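Local coordinates for isochorismatase family protein (Enterococcus faecalis, PDB 2A67) that belongs to the isochorismatase family and is probably a hydrolase, although its substrate and physiological role are not established, at residues N91-D94 against L95-Q99. Sequence-based numbering, arbitrary orientation. Where two conformers were deposited one is given.
Sequences NLND and LLTEQ
With chi1 of -50°, the hydroxyl of Thr97 sits beside its own backbone N and lies back over the preceding turn, where OG1 donates to Asn93 O at 2.8 Å. Leu92 and Leu96 take different first torsions: CG of Leu92 is anti to the backbone N (chi1 -172°), that of Leu96 anti to the carbonyl carbon, and with these torsions the two branches, one helical turn apart in sequence, come into contact. The two side chains meet at a slant, Leu92 CD1 resting 3.9 Å from Leu96 CG. Leu96 CG also packs against the carbonyl of Leu92, 3.3 Å from its O atom.

Asn93 O is gripped twice. Thr97 N reaches Asn93 O at 3.0 Å, nearly head-on to the carbonyl, while the hydroxyl comes from above its plane, 39° out of it. The neighbouring rungs are ordinary i to i+4 bonds: Leu96 N meets Leu92 O at 3.0 Å, and Glu98 N reaches Asp94 O at 2.9 Å.

Leu92, Leu95 and Leu96 turn the apolar side of the helix to the sheet: Leu92 packs on Ile79 of strand 77-81, Leu96 on Ile48 of strand 47-52, and Leu95 on both, whereas Asp94, Thr97 and Glu98 lie on the solvent side. This is a short amphipathic alpha-helix with a threonine hydroxyl folded back onto the i-4 carbonyl, packed against the edge strand 77-81 and its neighbour 47-52 of the parallel sheet in the alpha/beta isochorismatase fold.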
ATOM      1  N   ASN D  91      -9.016 -12.613 -10.558  0.50 30.62           N
ATOM      2  CA  ASN D  91     -10.220 -12.251 -11.267  0.50 31.01           C
ATOM      3  C   ASN D  91     -11.014 -11.141 -10.529  0.50 30.73           C
ATOM      4  O   ASN D  91     -12.167 -10.910 -10.843  0.50 30.40           O
ATOM      5  CB  ASN D  91     -11.104 -13.498 -11.454  0.50 30.81           C
ATOM      6  CG  ASN D  91     -10.478 -14.542 -12.381  0.50 31.87           C
ATOM      7  OD1 ASN D  91      -9.619 -14.231 -13.208  0.50 32.41           O
ATOM      8  ND2 ASN D  91     -10.917 -15.787 -12.251  0.50 33.62           N
ATOM      9  N   LEU D  92     -10.397 -10.472  -9.548  1.00 30.73           N
ATOM     10  CA  LEU D  92     -11.112  -9.415  -8.761  1.00 30.65           C
ATOM     11  C   LEU D  92     -11.620  -8.237  -9.596  1.00 32.53           C
ATOM     12  O   LEU D  92     -12.811  -7.887  -9.530  1.00 33.30           O
ATOM     13  CB  LEU D  92     -10.331  -8.942  -7.538  1.00 30.03           C
ATOM     14  CG  LEU D  92     -11.139  -7.982  -6.591  1.00 29.92           C
ATOM     15  CD1 LEU D  92     -12.561  -8.524  -6.332  1.00 24.60           C
ATOM     16  CD2 LEU D  92     -10.351  -7.729  -5.291  1.00 27.61           C
ATOM     17  N   ASN D  93     -10.745  -7.629 -10.396  1.00 33.19           N
ATOM     18  CA  ASN D  93     -11.130  -6.465 -11.166  1.00 34.20           C
ATOM     19  C   ASN D  93     -12.246  -6.837 -12.162  1.00 34.27           C
ATOM     20  O   ASN D  93     -13.272  -6.107 -12.300  1.00 32.19           O
ATOM     21  CB  ASN D  93      -9.899  -5.894 -11.831  1.00 35.28           C
ATOM     22  CG  ASN D  93     -10.054  -4.474 -12.192  1.00 40.32           C
ATOM     23  OD1 ASN D  93     -10.031  -4.131 -13.385  1.00 45.23           O
ATOM     24  ND2 ASN D  93     -10.247  -3.611 -11.189  1.00 38.81           N
ATOM     25  N   ASP D  94     -12.111  -8.017 -12.785  1.00 33.86           N
ATOM     26  CA  ASP D  94     -13.150  -8.499 -13.724  1.00 34.68           C
ATOM     27  C   ASP D  94     -14.517  -8.710 -13.104  1.00 33.41           C
ATOM     28  O   ASP D  94     -15.512  -8.418 -13.721  1.00 34.39           O
ATOM     29  CB  ASP D  94     -12.739  -9.797 -14.434  1.00 35.65           C
ATOM     30  CG  ASP D  94     -11.731  -9.561 -15.549  1.00 39.46           C
ATOM     31  OD1 ASP D  94     -11.418  -8.384 -15.829  1.00 42.80           O
ATOM     32  OD2 ASP D  94     -11.242 -10.557 -16.124  1.00 43.77           O
ATOM     33  N   LEU D  95     -14.541  -9.300 -11.928  1.00 32.45           N
ATOM     34  CA  LEU D  95     -15.762  -9.549 -11.213  1.00 31.96           C
ATOM     35  C   LEU D  95     -16.431  -8.183 -10.859  1.00 31.70           C
ATOM     36  O   LEU D  95     -17.617  -7.965 -11.158  1.00 32.38           O
ATOM     37  CB  LEU D  95     -15.439 -10.361  -9.941  1.00 30.80           C
ATOM     38  CG  LEU D  95     -16.661 -10.445  -8.993  1.00 31.38           C
ATOM     39  CD1 LEU D  95     -17.779 -11.250  -9.664  1.00 34.75           C
ATOM     40  CD2 LEU D  95     -16.320 -11.001  -7.653  1.00 28.59           C
ATOM     41  N   LEU D  96     -15.648  -7.261 -10.293  1.00 31.21           N
ATOM     42  CA  LEU D  96     -16.173  -5.898  -9.965  1.00 30.89           C
ATOM     43  C   LEU D  96     -16.781  -5.159 -11.145  1.00 32.25           C
ATOM     44  O   LEU D  96     -17.812  -4.477 -11.011  1.00 32.30           O
ATOM     45  CB  LEU D  96     -15.078  -5.049  -9.351  1.00 29.12           C
ATOM     46  CG  LEU D  96     -14.616  -5.625  -8.020  1.00 27.44           C
ATOM     47  CD1 LEU D  96     -13.497  -4.810  -7.412  1.00 25.27           C
ATOM     48  CD2 LEU D  96     -15.800  -5.776  -7.076  1.00 29.45           C
ATOM     49  N   THR D  97     -16.116  -5.257 -12.292  1.00 34.03           N
ATOM     50  CA  THR D  97     -16.631  -4.728 -13.547  1.00 36.24           C
ATOM     51  C   THR D  97     -17.927  -5.445 -13.922  1.00 37.73           C
ATOM     52  O   THR D  97     -18.934  -4.794 -14.175  1.00 38.88           O
ATOM     53  CB  THR D  97     -15.588  -4.885 -14.677  1.00 35.93           C
ATOM     54  OG1 THR D  97     -14.342  -4.368 -14.227  1.00 36.42           O
ATOM     55  CG2 THR D  97     -15.999  -4.131 -15.931  1.00 37.45           C
ATOM     56  N   GLU D  98     -17.906  -6.780 -13.951  1.00 38.94           N
ATOM     57  CA  GLU D  98     -19.108  -7.538 -14.285  1.00 40.18           C
ATOM     58  C   GLU D  98     -20.292  -7.187 -13.350  1.00 39.80           C
ATOM     59  O   GLU D  98     -21.423  -7.111 -13.794  1.00 40.22           O
ATOM     60  CB  GLU D  98     -18.774  -9.010 -14.271  1.00 40.93           C
ATOM     61  CG  GLU D  98     -19.888 -10.026 -14.090  1.00 45.93           C
ATOM     62  CD  GLU D  98     -19.295 -11.352 -13.591  1.00 53.45           C
ATOM     63  OE1 GLU D  98     -18.177 -11.722 -14.091  1.00 54.17           O
ATOM     64  OE2 GLU D  98     -19.907 -11.990 -12.681  1.00 53.24           O
ATOM     65  N   GLN D  99     -20.009  -6.965 -12.071  1.00 38.71           N
ATOM     66  CA  GLN D  99     -21.029  -6.619 -11.095  1.00 37.49           C
ATOM     67  C   GLN D  99     -21.350  -5.123 -11.000  1.00 35.67           C
ATOM     68  O   GLN D  99     -22.198  -4.751 -10.193  1.00 37.15           O
ATOM     69  CB  GLN D  99     -20.664  -7.160  -9.710  1.00 37.38           C
ATOM     70  CG  GLN D  99     -20.590  -8.700  -9.599  1.00 39.82           C
ATOM     71  CD  GLN D  99     -21.879  -9.380 -10.017  1.00 40.99           C
ATOM     72  OE1 GLN D  99     -21.874 -10.283 -10.858  1.00 42.38           O
ATOM     73  NE2 GLN D  99     -22.981  -8.964  -9.427  1.00 37.11           N
TER